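PDB 1NRF: regulatory protein BlaR1 from Bacillus licheniformis, which probably senses beta-lactam antibiotics at the cell surface, where acylation of its C-terminal sensor domain triggers a signal passed across the membrane to the cytoplasm. Local coordinates for residues S63-F68 against D147-G152; Y137-F142 against S153-P158; T56-P61 against P158-N163; G213-Y218 against F226-H231. All coordinates share one frame; numbering follows the deposited sequence.

Interaction 1: S63-F68 against D147-G152; sequences STYKVF and DYWLDG
Tyr65 has its CG anti to the backbone N (chi1 -178°), which sends the phenol out to meet Tyr148, whose own CG sits in the crowded position between backbone N and carbonyl carbon (chi1 57°). The two rings form an offset edge-to-face pair, the edge of Tyr148 turned toward the face of Tyr65, with centroids 5.6 Å apart and planes at 74°. The nearest atoms are Tyr148 OH and Tyr65 CE2, at 3.4 Å. A water joins the phenol ends: it lies 2.6 Å from Tyr65 OH and donates to Tyr148 OH over 2.9 Å, while Tyr148 OH is also hydrogen-bonded to Asp120 on helix 113-123. Trp149 completes the aromatic cluster, though it was modelled in two conformers and its indole contacts are to be read with caution. Its CB packs 3.8 Å from Tyr65 CD2, and its five-membered ring runs nearly parallel to the phenol but slid so far aside that they barely overlap. Further along the indole, CZ3 comes 3.8 Å from Lys66 NZ. The Lys66 chain, extended to CE and bent only at its last torsion, brings NZ to donate to Ser63 OG at 2.7 Å. Trp149 of the loop thus lies beside a serine and a lysine that fit the SxxK motif of penicillin-recognising proteins, Ser63 being by similarity the residue that forms the acyl-ester.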
loop_
_atom_site.group_PDB
_atom_site.type_symbol
_atom_site.label_atom_id
_atom_site.label_comp_id
_atom_site.label_asym_id
_atom_site.label_seq_id
_atom_site.Cartn_x
_atom_site.Cartn_y
_atom_site.Cartn_z
ATOM N N SER A 63 6.165 0.441 -3.552
ATOM C CA SER A 63 5.179 1.501 -3.764
ATOM C C SER A 63 3.983 1.535 -2.799
ATOM O O SER A 63 3.244 2.511 -2.803
ATOM C CB SER A 63 4.641 1.470 -5.190
ATOM O OG SER A 63 5.499 2.153 -6.070
ATOM N N THR A 64 3.772 0.497 -1.985
ATOM C CA THR A 64 2.638 0.537 -1.048
ATOM C C THR A 64 2.870 1.622 -0.008
ATOM O O THR A 64 1.926 2.168 0.561
ATOM C CB THR A 64 2.404 -0.819 -0.274
ATOM O OG1 THR A 64 3.507 -1.096 0.604
ATOM C CG2 THR A 64 2.209 -1.958 -1.247
ATOM N N TYR A 65 4.139 1.940 0.218
ATOM C CA TYR A 65 4.508 2.927 1.216
ATOM C C TYR A 65 4.211 4.388 0.820
ATOM O O TYR A 65 4.162 5.278 1.679
ATOM C CB TYR A 65 5.998 2.755 1.554
ATOM C CG TYR A 65 6.463 3.710 2.607
ATOM C CD1 TYR A 65 6.095 3.531 3.936
ATOM C CD2 TYR A 65 7.179 4.854 2.264
ATOM C CE1 TYR A 65 6.411 4.470 4.898
ATOM C CE2 TYR A 65 7.508 5.804 3.215
ATOM C CZ TYR A 65 7.115 5.609 4.534
ATOM O OH TYR A 65 7.405 6.551 5.485
ATOM N N LYS A 66 4.017 4.631 -0.475
ATOM C CA LYS A 66 3.731 5.974 -0.980
ATOM C C LYS A 66 2.536 6.648 -0.282
ATOM O O LYS A 66 2.459 7.876 -0.198
ATOM C CB LYS A 66 3.477 5.920 -2.487
ATOM C CG LYS A 66 4.719 5.769 -3.358
ATOM C CD LYS A 66 4.287 5.645 -4.814
ATOM C CE LYS A 66 5.450 5.697 -5.782
ATOM N NZ LYS A 66 6.407 4.599 -5.580
ATOM N N VAL A 67 1.607 5.838 0.215
ATOM C CA VAL A 67 0.436 6.350 0.922
ATOM C C VAL A 67 0.884 7.130 2.159
ATOM O O VAL A 67 0.400 8.232 2.424
ATOM C CB VAL A 67 -0.502 5.186 1.365
ATOM C CG1 VAL A 67 -1.631 5.715 2.230
ATOM C CG2 VAL A 67 -1.070 4.472 0.135
ATOM N N PHE A 68 1.818 6.557 2.905
ATOM C CA PHE A 68 2.304 7.207 4.111
ATOM C C PHE A 68 3.345 8.263 3.784
ATOM O O PHE A 68 3.508 9.231 4.519
ATOM C CB PHE A 68 2.858 6.169 5.089
ATOM C CG PHE A 68 1.810 5.243 5.633
ATOM C CD1 PHE A 68 1.400 4.128 4.907
ATOM C CD2 PHE A 68 1.188 5.518 6.842
ATOM C CE1 PHE A 68 0.382 3.302 5.378
ATOM C CE2 PHE A 68 0.169 4.697 7.323
ATOM C CZ PHE A 68 -0.235 3.585 6.587
ATOM N N ASP A 147 15.726 5.291 -1.047
ATOM C CA ASP A 147 15.166 3.957 -1.266
ATOM C C ASP A 147 14.874 3.037 -0.079
ATOM O O ASP A 147 14.708 1.834 -0.270
ATOM C CB ASP A 147 16.059 3.203 -2.265
ATOM C CG ASP A 147 17.449 3.815 -2.395
ATOM O OD1 ASP A 147 17.560 4.930 -2.949
ATOM O OD2 ASP A 147 18.431 3.186 -1.946
ATOM N N TYR A 148 14.794 3.586 1.129
ATOM C CA TYR A 148 14.537 2.776 2.325
ATOM C C TYR A 148 13.309 1.884 2.217
ATOM O O TYR A 148 13.244 0.824 2.843
ATOM C CB TYR A 148 14.377 3.668 3.564
ATOM C CG TYR A 148 13.284 4.723 3.477
ATOM C CD1 TYR A 148 13.492 5.919 2.798
ATOM C CD2 TYR A 148 12.057 4.540 4.121
ATOM C CE1 TYR A 148 12.511 6.913 2.764
ATOM C CE2 TYR A 148 11.072 5.518 4.096
ATOM C CZ TYR A 148 11.302 6.703 3.418
ATOM O OH TYR A 148 10.323 7.678 3.387
ATOM N N TRP A 149 12.347 2.329 1.415
ATOM C CA TRP A 149 11.095 1.615 1.215
ATOM C C TRP A 149 11.137 0.674 0.016
ATOM O O TRP A 149 10.114 0.097 -0.368
ATOM C CB TRP A 149 9.961 2.628 1.037
ATOM C CG TRP A 149 10.314 3.700 0.075
ATOM C CD1 TRP A 149 11.044 4.822 0.331
ATOM C CD2 TRP A 149 10.032 3.713 -1.326
ATOM N NE1 TRP A 149 11.242 5.535 -0.826
ATOM C CE2 TRP A 149 10.631 4.879 -1.860
ATOM C CE3 TRP A 149 9.333 2.852 -2.186
ATOM C CZ2 TRP A 149 10.553 5.208 -3.217
ATOM C CZ3 TRP A 149 9.253 3.177 -3.536
ATOM C CH2 TRP A 149 9.862 4.348 -4.038
ATOM N N LEU A 150 12.320 0.521 -0.571
ATOM C CA LEU A 150 12.497 -0.349 -1.728
ATOM C C LEU A 150 13.658 -1.316 -1.596
ATOM O O LEU A 150 13.577 -2.446 -2.074
ATOM C CB LEU A 150 12.698 0.485 -2.998
ATOM C CG LEU A 150 11.475 0.874 -3.833
ATOM C CD1 LEU A 150 11.893 1.839 -4.939
ATOM C CD2 LEU A 150 10.832 -0.381 -4.438
ATOM N N ASP A 151 14.736 -0.874 -0.949
ATOM C CA ASP A 151 15.931 -1.704 -0.798
ATOM C C ASP A 151 15.848 -2.813 0.250
ATOM O O ASP A 151 16.780 -3.610 0.398
ATOM C CB ASP A 151 17.148 -0.819 -0.522
ATOM C CG ASP A 151 17.058 -0.085 0.801
ATOM O OD1 ASP A 151 17.873 0.846 0.987
ATOM O OD2 ASP A 151 16.196 -0.427 1.651
ATOM N N GLY A 152 14.745 -2.866 0.987
ATOM C CA GLY A 152 14.607 -3.920 1.970
ATOM C C GLY A 152 15.067 -3.596 3.372
ATOM O O GLY A 152 15.164 -4.496 4.215
HETATM O O HOH W 1 7.824 8.871 4.284
#

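Interaction 2: Y137-F142 against S153-P158; sequences YGNEDF and SLQISP
Tyr137 and Ile156 make the tight inner half of this contact. With CG1 anti to the backbone N (chi1 -173°), Ile156 lays its CD1 over the centre of the phenol face in a CH-pi contact, 3.8 Å from the ring centroid. Leu154 fills in beside it, its CD2 3.9 Å from Tyr137 CD1. The backbones come close here too: Gly138 CA lies 3.1 Å from Gln155 O in a CA-H...O contact, an approach with no CB in the way. Gly138 and Asn139 occupy the corners of a type II' beta turn from Tyr137 to Glu140, and the positive phi of Gly138 suits the first of them. Asn139 overlaps this turn with an Asx turn, its OD1 accepting from Asp141 N at 2.9 Å. From the opposite face of the amide plane Gln155 N reaches the same OD1, 3.0 Å away, giving the oxygen two donors. Asn139 N returns a bond of 2.8 Å to Gln155 O, and its ND2 donates to Ser153 O at 3.0 Å. Toward solvent the packing thins: Asp141 is exposed and rests against Ser153 chiefly through CB and OD2, with no hydrogen bond between the two, while the first bond of the Glu140 side chain is directed away from 153-158.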
loop_
_atom_site.group_PDB
_atom_site.type_symbol
_atom_site.label_atom_id
_atom_site.label_comp_id
_atom_site.label_asym_id
_atom_site.label_seq_id
_atom_site.Cartn_x
_atom_site.Cartn_y
_atom_site.Cartn_z
ATOM N N TYR A 137 5.755 1.946 11.767
ATOM C CA TYR A 137 5.609 1.263 10.495
ATOM C C TYR A 137 6.584 0.094 10.342
ATOM O O TYR A 137 7.789 0.285 10.173
ATOM C CB TYR A 137 5.799 2.269 9.360
ATOM C CG TYR A 137 5.439 1.742 7.985
ATOM C CD1 TYR A 137 6.247 0.805 7.332
ATOM C CD2 TYR A 137 4.311 2.213 7.317
ATOM C CE1 TYR A 137 5.938 0.362 6.052
ATOM C CE2 TYR A 137 3.999 1.775 6.033
ATOM C CZ TYR A 137 4.816 0.853 5.411
ATOM O OH TYR A 137 4.505 0.430 4.147
ATOM N N GLY A 138 6.042 -1.117 10.403
ATOM C CA GLY A 138 6.853 -2.310 10.256
ATOM C C GLY A 138 8.027 -2.359 11.206
ATOM O O GLY A 138 7.905 -2.005 12.367
ATOM N N ASN A 139 9.175 -2.801 10.711
ATOM C CA ASN A 139 10.360 -2.889 11.544
ATOM C C ASN A 139 10.917 -1.504 11.845
ATOM O O ASN A 139 11.818 -1.357 12.671
ATOM C CB ASN A 139 11.426 -3.764 10.866
ATOM C CG ASN A 139 11.900 -3.208 9.530
ATOM O OD1 ASN A 139 11.549 -2.093 9.140
ATOM N ND2 ASN A 139 12.714 -3.991 8.823
ATOM N N GLU A 140 10.365 -0.492 11.175
ATOM C CA GLU A 140 10.790 0.896 11.349
ATOM C C GLU A 140 12.210 1.201 10.849
ATOM O O GLU A 140 12.690 2.313 11.035
ATOM C CB GLU A 140 10.684 1.302 12.830
ATOM C CG GLU A 140 9.259 1.404 13.355
ATOM C CD GLU A 140 9.198 1.750 14.834
ATOM O OE1 GLU A 140 8.103 2.089 15.326
ATOM O OE2 GLU A 140 10.242 1.678 15.512
ATOM N N ASP A 141 12.868 0.235 10.211
ATOM C CA ASP A 141 14.229 0.439 9.731
ATOM C C ASP A 141 14.325 1.420 8.559
ATOM O O ASP A 141 13.327 1.712 7.897
ATOM C CB ASP A 141 14.871 -0.903 9.370
ATOM C CG ASP A 141 16.379 -0.801 9.217
ATOM O OD1 ASP A 141 17.029 -0.175 10.081
ATOM O OD2 ASP A 141 16.926 -1.350 8.238
ATOM N N PHE A 142 15.541 1.909 8.302
ATOM C CA PHE A 142 15.781 2.915 7.259
ATOM C C PHE A 142 17.256 2.944 6.766
ATOM O O PHE A 142 18.187 2.857 7.564
ATOM C CB PHE A 142 15.359 4.279 7.844
ATOM C CG PHE A 142 15.633 5.463 6.960
ATOM C CD1 PHE A 142 14.586 6.266 6.527
ATOM C CD2 PHE A 142 16.940 5.823 6.620
ATOM C CE1 PHE A 142 14.834 7.421 5.769
ATOM C CE2 PHE A 142 17.198 6.967 5.866
ATOM C CZ PHE A 142 16.142 7.769 5.441
ATOM N N SER A 153 15.377 -2.328 3.625
ATOM C CA SER A 153 15.776 -1.921 4.968
ATOM C C SER A 153 14.459 -1.870 5.753
ATOM O O SER A 153 14.296 -2.543 6.768
ATOM C CB SER A 153 16.458 -0.549 4.929
ATOM O OG SER A 153 15.721 0.376 4.151
ATOM N N LEU A 154 13.508 -1.091 5.243
ATOM C CA LEU A 154 12.191 -0.982 5.863
ATOM C C LEU A 154 11.321 -2.143 5.395
ATOM O O LEU A 154 11.192 -2.374 4.200
ATOM C CB LEU A 154 11.515 0.333 5.465
ATOM C CG LEU A 154 10.124 0.559 6.067
ATOM C CD1 LEU A 154 10.223 0.556 7.592
ATOM C CD2 LEU A 154 9.554 1.875 5.562
ATOM N N GLN A 155 10.730 -2.869 6.332
ATOM C CA GLN A 155 9.858 -3.993 5.999
ATOM C C GLN A 155 8.620 -4.018 6.885
ATOM O O GLN A 155 8.672 -3.638 8.055
ATOM C CB GLN A 155 10.598 -5.314 6.146
ATOM C CG GLN A 155 11.799 -5.437 5.259
ATOM C CD GLN A 155 12.370 -6.831 5.274
ATOM O OE1 GLN A 155 13.323 -7.128 4.556
ATOM N NE2 GLN A 155 11.786 -7.703 6.089
ATOM N N ILE A 156 7.512 -4.481 6.311
ATOM C CA ILE A 156 6.228 -4.564 7.005
ATOM C C ILE A 156 5.519 -5.818 6.501
ATOM O O ILE A 156 5.711 -6.219 5.359
ATOM C CB ILE A 156 5.356 -3.309 6.696
ATOM C CG1 ILE A 156 4.088 -3.299 7.563
ATOM C CG2 ILE A 156 4.982 -3.293 5.203
ATOM C CD1 ILE A 156 3.311 -1.950 7.520
ATOM N N SER A 157 4.702 -6.435 7.346
ATOM C CA SER A 157 4.003 -7.651 6.949
ATOM C C SER A 157 2.631 -7.353 6.398
ATOM O O SER A 157 2.082 -6.287 6.643
ATOM C CB SER A 157 3.841 -8.591 8.145
ATOM O OG SER A 157 2.883 -8.076 9.058
ATOM N N PRO A 158 2.063 -8.289 5.622
ATOM C CA PRO A 158 0.718 -8.096 5.053
ATOM C C PRO A 158 -0.288 -7.792 6.177
ATOM O O PRO A 158 -1.188 -6.975 6.019
ATOM C CB PRO A 158 0.441 -9.435 4.382
ATOM C CG PRO A 158 1.807 -9.838 3.887
ATOM C CD PRO A 158 2.715 -9.487 5.051
#

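Interaction 3: T56-P61 against P158-N163; sequences TSRFAP and PLEQVN
Thr56 and Leu159 have the nearest CA atoms, 5.9 Å apart, and the irregular chain 56-61 then diverges from helix 158-170 until Pro61 CA and Gln161 CA, the nearest pair at that end, are 8.9 Å apart. Thr56 and Leu159 point their side chains the same way and meet through methyls, Thr56 CG2 to Leu159 CD2 4.0 Å. Further along, the edge of the Phe59 ring faces Pro158 CD, although the exact place of the ring is doubtful. The charged part of the contact is a salt bridge between Arg58 and Glu160. Both side chains are extended beyond CG and cross obliquely, with guanidinium and carboxylate planes turned 42° apart. Arg58 NE donates to the syn lone pair of Glu160 OE2 at 2.9 Å, with an N-H...O angle of 156°. Arg58 NH2 comes within 2.6 Å of Glu160 OE1, but its bent N-H (122°) makes that a weak hydrogen bond. Glu160 is also tied to the start of its helix: Glu160 N donates to OG of the N-cap Ser157, and Glu160 OE2 lies 2.9 Å from Ser157 N, the reciprocal arrangement of a capping box. One fairly straight bond and one weak, bent one suggest that charge attraction contributes to the pairing, and OE2, held by both Arg58 and the cap, couples the loop leading to the probable acylation site to the first turn of helix 158-170.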
loop_
_atom_site.group_PDB
_atom_site.type_symbol
_atom_site.label_atom_id
_atom_site.label_comp_id
_atom_site.label_asym_id
_atom_site.label_seq_id
_atom_site.Cartn_x
_atom_site.Cartn_y
_atom_site.Cartn_z
ATOM N N THR A 56 2.451 -13.006 7.888
ATOM C CA THR A 56 3.132 -12.492 9.069
ATOM C C THR A 56 4.622 -12.228 8.800
ATOM O O THR A 56 5.364 -11.781 9.668
ATOM C CB THR A 56 2.960 -13.464 10.276
ATOM O OG1 THR A 56 3.121 -14.824 9.842
ATOM C CG2 THR A 56 1.590 -13.300 10.894
ATOM N N SER A 57 5.053 -12.505 7.582
ATOM C CA SER A 57 6.434 -12.269 7.202
ATOM C C SER A 57 6.502 -10.859 6.640
ATOM O O SER A 57 5.592 -10.436 5.944
ATOM C CB SER A 57 6.856 -13.266 6.129
ATOM O OG SER A 57 6.745 -14.589 6.612
ATOM N N ARG A 58 7.574 -10.138 6.954
ATOM C CA ARG A 58 7.754 -8.772 6.475
ATOM C C ARG A 58 8.512 -8.745 5.163
ATOM O O ARG A 58 9.357 -9.593 4.900
ATOM C CB ARG A 58 8.509 -7.940 7.503
ATOM C CG ARG A 58 7.658 -7.406 8.615
ATOM C CD ARG A 58 8.535 -6.958 9.752
ATOM N NE ARG A 58 7.819 -6.165 10.746
ATOM C CZ ARG A 58 8.185 -6.084 12.017
ATOM N NH1 ARG A 58 9.247 -6.754 12.438
ATOM N NH2 ARG A 58 7.503 -5.329 12.865
ATOM N N PHE A 59 8.195 -7.760 4.334
ATOM C CA PHE A 59 8.841 -7.607 3.045
ATOM C C PHE A 59 9.004 -6.120 2.789
ATOM O O PHE A 59 8.405 -5.295 3.489
ATOM C CB PHE A 59 7.973 -8.215 1.948
ATOM C CG PHE A 59 7.530 -9.609 2.239
ATOM C CD1 PHE A 59 6.326 -9.847 2.903
ATOM C CD2 PHE A 59 8.313 -10.692 1.857
ATOM C CE1 PHE A 59 5.905 -11.143 3.178
ATOM C CE2 PHE A 59 7.901 -12.002 2.131
ATOM C CZ PHE A 59 6.694 -12.226 2.791
ATOM N N ALA A 60 9.819 -5.768 1.802
ATOM C CA ALA A 60 9.979 -4.364 1.486
ATOM C C ALA A 60 8.582 -3.891 1.047
ATOM O O ALA A 60 7.919 -4.540 0.240
ATOM C CB ALA A 60 10.989 -4.185 0.357
ATOM N N PRO A 61 8.117 -2.762 1.589
ATOM C CA PRO A 61 6.792 -2.240 1.228
ATOM C C PRO A 61 6.652 -1.760 -0.221
ATOM O O PRO A 61 5.557 -1.790 -0.789
ATOM C CB PRO A 61 6.587 -1.118 2.236
ATOM C CG PRO A 61 8.002 -0.623 2.475
ATOM C CD PRO A 61 8.776 -1.909 2.596
ATOM N N PRO A 158 2.063 -8.289 5.622
ATOM C CA PRO A 158 0.718 -8.096 5.053
ATOM C C PRO A 158 -0.288 -7.792 6.177
ATOM O O PRO A 158 -1.188 -6.975 6.019
ATOM C CB PRO A 158 0.441 -9.435 4.382
ATOM C CG PRO A 158 1.807 -9.838 3.887
ATOM C CD PRO A 158 2.715 -9.487 5.051
ATOM N N LEU A 159 -0.110 -8.456 7.317
ATOM C CA LEU A 159 -0.970 -8.276 8.483
ATOM C C LEU A 159 -0.757 -6.884 9.076
ATOM O O LEU A 159 -1.716 -6.197 9.452
ATOM C CB LEU A 159 -0.652 -9.345 9.534
ATOM C CG LEU A 159 -1.474 -9.293 10.821
ATOM C CD1 LEU A 159 -2.950 -9.431 10.492
ATOM C CD2 LEU A 159 -1.024 -10.402 11.757
ATOM N N GLU A 160 0.504 -6.473 9.162
ATOM C CA GLU A 160 0.828 -5.151 9.684
ATOM C C GLU A 160 0.246 -4.075 8.764
ATOM O O GLU A 160 -0.257 -3.053 9.226
ATOM C CB GLU A 160 2.341 -4.985 9.804
ATOM C CG GLU A 160 2.932 -5.543 11.095
ATOM C CD GLU A 160 4.467 -5.529 11.107
ATOM O OE1 GLU A 160 5.047 -5.661 12.199
ATOM O OE2 GLU A 160 5.097 -5.400 10.032
ATOM N N GLN A 161 0.313 -4.312 7.464
ATOM C CA GLN A 161 -0.233 -3.371 6.491
ATOM C C GLN A 161 -1.716 -3.097 6.803
ATOM O O GLN A 161 -2.129 -1.940 6.905
ATOM C CB GLN A 161 -0.106 -3.938 5.067
ATOM C CG GLN A 161 1.311 -4.037 4.512
ATOM C CD GLN A 161 1.754 -2.777 3.766
ATOM O OE1 GLN A 161 2.605 -2.839 2.875
ATOM N NE2 GLN A 161 1.186 -1.635 4.135
ATOM N N VAL A 162 -2.506 -4.163 6.951
ATOM C CA VAL A 162 -3.936 -4.042 7.253
ATOM C C VAL A 162 -4.180 -3.257 8.537
ATOM O O VAL A 162 -4.991 -2.327 8.558
ATOM C CB VAL A 162 -4.631 -5.449 7.383
ATOM C CG1 VAL A 162 -5.993 -5.309 8.059
ATOM C CG2 VAL A 162 -4.803 -6.097 5.991
ATOM N N ASN A 163 -3.466 -3.605 9.606
ATOM C CA ASN A 163 -3.668 -2.914 10.875
ATOM C C ASN A 163 -3.344 -1.429 10.811
ATOM O O ASN A 163 -4.082 -0.616 11.369
ATOM C CB ASN A 163 -2.865 -3.581 12.007
ATOM C CG ASN A 163 -3.352 -4.993 12.322
ATOM O OD1 ASN A 163 -4.527 -5.311 12.152
ATOM N ND2 ASN A 163 -2.451 -5.836 12.793
#

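Interaction 4: G213-Y218 against F226-H231; sequences GWFIGY and FFFAVH
Phe215 and Val230 form one of the paired rungs of an antiparallel beta hairpin, strands 211-220 and 225-234, within the central sheet of the penicillin-recognising fold; locally the strand directions differ by 178°. The hydrogen bonds come in two reciprocal pairs: Phe215 N to Val230 O (3.1 Å) and Val230 N to Phe215 O (3.0 Å), then the corresponding two between Gly217 and Phe228. Apolar packing divides between the sheet faces. Toward helix 239-253, Phe215 and Phe228 meet obliquely, CE2 to CE2 at 3.5 Å; on the face carrying Trp214, Ile216 CG2 touches Ala229 CB at 3.8 Å, and Tyr218 CB rests against the Phe227 ring. CH-pi contact is made where Phe228, its chi1 of 61° swinging the ring across the neighbouring strand, lies over Gly217 CA. The edge-to-face pair is His231 on Trp214, with planes at 78°: His231 CD2 stands over the indole, 3.5 Å from Trp214 CE2, while Trp214 NE1 is hydrogen-bonded to Ala60 O.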
loop_
_atom_site.group_PDB
_atom_site.type_symbol
_atom_site.label_atom_id
_atom_site.label_comp_id
_atom_site.label_asym_id
_atom_site.label_seq_id
_atom_site.Cartn_x
_atom_site.Cartn_y
_atom_site.Cartn_z
ATOM N N GLY A 213 5.089 -8.827 -5.365
ATOM C CA GLY A 213 4.024 -7.870 -5.593
ATOM C C GLY A 213 3.137 -7.614 -4.388
ATOM O O GLY A 213 2.855 -8.519 -3.598
ATOM N N TRP A 214 2.685 -6.370 -4.267
ATOM C CA TRP A 214 1.819 -5.941 -3.175
ATOM C C TRP A 214 0.552 -5.270 -3.684
ATOM O O TRP A 214 0.554 -4.582 -4.702
ATOM C CB TRP A 214 2.484 -4.872 -2.305
ATOM C CG TRP A 214 3.420 -5.265 -1.214
ATOM C CD1 TRP A 214 4.763 -5.026 -1.183
ATOM C CD2 TRP A 214 3.066 -5.728 0.100
ATOM N NE1 TRP A 214 5.265 -5.288 0.065
ATOM C CE2 TRP A 214 4.251 -5.719 0.878
ATOM C CE3 TRP A 214 1.864 -6.141 0.700
ATOM C CZ2 TRP A 214 4.273 -6.106 2.230
ATOM C CZ3 TRP A 214 1.883 -6.529 2.044
ATOM C CH2 TRP A 214 3.082 -6.506 2.793
ATOM N N PHE A 215 -0.530 -5.469 -2.950
ATOM C CA PHE A 215 -1.778 -4.795 -3.237
ATOM C C PHE A 215 -2.535 -4.726 -1.923
ATOM O O PHE A 215 -3.056 -5.731 -1.429
ATOM C CB PHE A 215 -2.620 -5.483 -4.310
ATOM C CG PHE A 215 -3.811 -4.669 -4.710
ATOM C CD1 PHE A 215 -3.642 -3.367 -5.165
ATOM C CD2 PHE A 215 -5.102 -5.151 -4.527
ATOM C CE1 PHE A 215 -4.740 -2.546 -5.420
ATOM C CE2 PHE A 215 -6.213 -4.345 -4.778
ATOM C CZ PHE A 215 -6.034 -3.034 -5.223
ATOM N N ILE A 216 -2.552 -3.528 -1.352
ATOM C CA ILE A 216 -3.207 -3.278 -0.085
ATOM C C ILE A 216 -4.272 -2.221 -0.296
ATOM O O ILE A 216 -4.265 -1.524 -1.302
ATOM C CB ILE A 216 -2.193 -2.770 0.980
ATOM C CG1 ILE A 216 -1.735 -1.338 0.650
ATOM C CG2 ILE A 216 -0.992 -3.699 1.021
ATOM C CD1 ILE A 216 -0.766 -0.753 1.669
ATOM N N GLY A 217 -5.184 -2.106 0.660
ATOM C CA GLY A 217 -6.237 -1.122 0.547
ATOM C C GLY A 217 -7.462 -1.538 1.333
ATOM O O GLY A 217 -7.389 -2.364 2.239
ATOM N N TYR A 218 -8.604 -0.961 0.991
ATOM C CA TYR A 218 -9.824 -1.298 1.693
ATOM C C TYR A 218 -11.071 -1.095 0.834
ATOM O O TYR A 218 -11.031 -0.480 -0.234
ATOM C CB TYR A 218 -9.906 -0.481 2.992
ATOM C CG TYR A 218 -9.543 0.966 2.804
ATOM C CD1 TYR A 218 -10.495 1.894 2.385
ATOM C CD2 TYR A 218 -8.226 1.400 2.972
ATOM C CE1 TYR A 218 -10.144 3.220 2.133
ATOM C CE2 TYR A 218 -7.866 2.719 2.718
ATOM C CZ TYR A 218 -8.828 3.623 2.299
ATOM O OH TYR A 218 -8.477 4.920 2.025
ATOM N N PHE A 226 -13.806 -2.962 4.865
ATOM C CA PHE A 226 -12.940 -4.124 4.800
ATOM C C PHE A 226 -11.529 -3.702 4.455
ATOM O O PHE A 226 -11.317 -3.008 3.470
ATOM C CB PHE A 226 -13.456 -5.103 3.733
ATOM C CG PHE A 226 -14.799 -5.690 4.047
ATOM C CD1 PHE A 226 -14.900 -6.903 4.732
ATOM C CD2 PHE A 226 -15.967 -5.009 3.702
ATOM C CE1 PHE A 226 -16.147 -7.433 5.077
ATOM C CE2 PHE A 226 -17.226 -5.522 4.040
ATOM C CZ PHE A 226 -17.319 -6.738 4.730
ATOM N N PHE A 227 -10.566 -4.130 5.263
ATOM C CA PHE A 227 -9.164 -3.813 5.022
ATOM C C PHE A 227 -8.481 -5.078 4.535
ATOM O O PHE A 227 -8.665 -6.143 5.111
ATOM C CB PHE A 227 -8.497 -3.309 6.305
ATOM C CG PHE A 227 -9.053 -2.003 6.806
ATOM C CD1 PHE A 227 -10.126 -1.981 7.691
ATOM C CD2 PHE A 227 -8.519 -0.797 6.367
ATOM C CE1 PHE A 227 -10.658 -0.781 8.131
ATOM C CE2 PHE A 227 -9.044 0.410 6.799
ATOM C CZ PHE A 227 -10.120 0.420 7.685
ATOM N N PHE A 228 -7.691 -4.963 3.474
ATOM C CA PHE A 228 -7.021 -6.128 2.907
ATOM C C PHE A 228 -5.587 -5.869 2.439
ATOM O O PHE A 228 -5.192 -4.741 2.143
ATOM C CB PHE A 228 -7.828 -6.658 1.717
ATOM C CG PHE A 228 -7.968 -5.662 0.611
ATOM C CD1 PHE A 228 -9.003 -4.742 0.613
ATOM C CD2 PHE A 228 -7.009 -5.590 -0.401
ATOM C CE1 PHE A 228 -9.087 -3.754 -0.376
ATOM C CE2 PHE A 228 -7.081 -4.608 -1.393
ATOM C CZ PHE A 228 -8.126 -3.687 -1.376
ATOM N N ALA A 229 -4.818 -6.943 2.356
ATOM C CA ALA A 229 -3.445 -6.867 1.915
ATOM C C ALA A 229 -3.063 -8.219 1.334
ATOM O O ALA A 229 -3.300 -9.265 1.943
ATOM C CB ALA A 229 -2.525 -6.503 3.087
ATOM N N VAL A 230 -2.495 -8.183 0.140
ATOM C CA VAL A 230 -2.050 -9.378 -0.543
ATOM C C VAL A 230 -0.581 -9.194 -0.890
ATOM O O VAL A 230 -0.190 -8.134 -1.386
ATOM C CB VAL A 230 -2.825 -9.602 -1.865
ATOM C CG1 VAL A 230 -2.098 -10.607 -2.736
ATOM C CG2 VAL A 230 -4.227 -10.101 -1.574
ATOM N N HIS A 231 0.238 -10.204 -0.603
ATOM C CA HIS A 231 1.641 -10.131 -0.972
ATOM C C HIS A 231 1.973 -11.393 -1.733
ATOM O O HIS A 231 1.642 -12.490 -1.284
ATOM C CB HIS A 231 2.555 -10.000 0.243
ATOM C CG HIS A 231 4.011 -9.979 -0.116
ATOM N ND1 HIS A 231 4.741 -11.129 -0.340
ATOM C CD2 HIS A 231 4.847 -8.947 -0.376
ATOM C CE1 HIS A 231 5.960 -10.805 -0.728
ATOM N NE2 HIS A 231 6.049 -9.487 -0.758
#

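Overall arrangement
All four contacts lie in the extracellular sensor domain. Interaction 4 belongs to the central sheet, interaction 3 sets helix 158-170 against the loop before Ser63, and interactions 1 and 2 involve the loop between helices 125-134 and 158-170. Along the chain, interactions 1 and 2 fall inside the loop closed by interaction 3, their segments alternating, and interaction 4 follows. Interactions 2 and 3, with centres about 8 Å apart, share Pro158; those of 3 and 4 are about 9 Å apart, joined where Pro158 and Gln161 settle on the sheet. Interactions 2 and 4, about 16 Å apart, are the most distant. Thr64, bonded to Gln161 and packed on Trp214, links the probable acylation site of interaction 1 to both helix and hairpin.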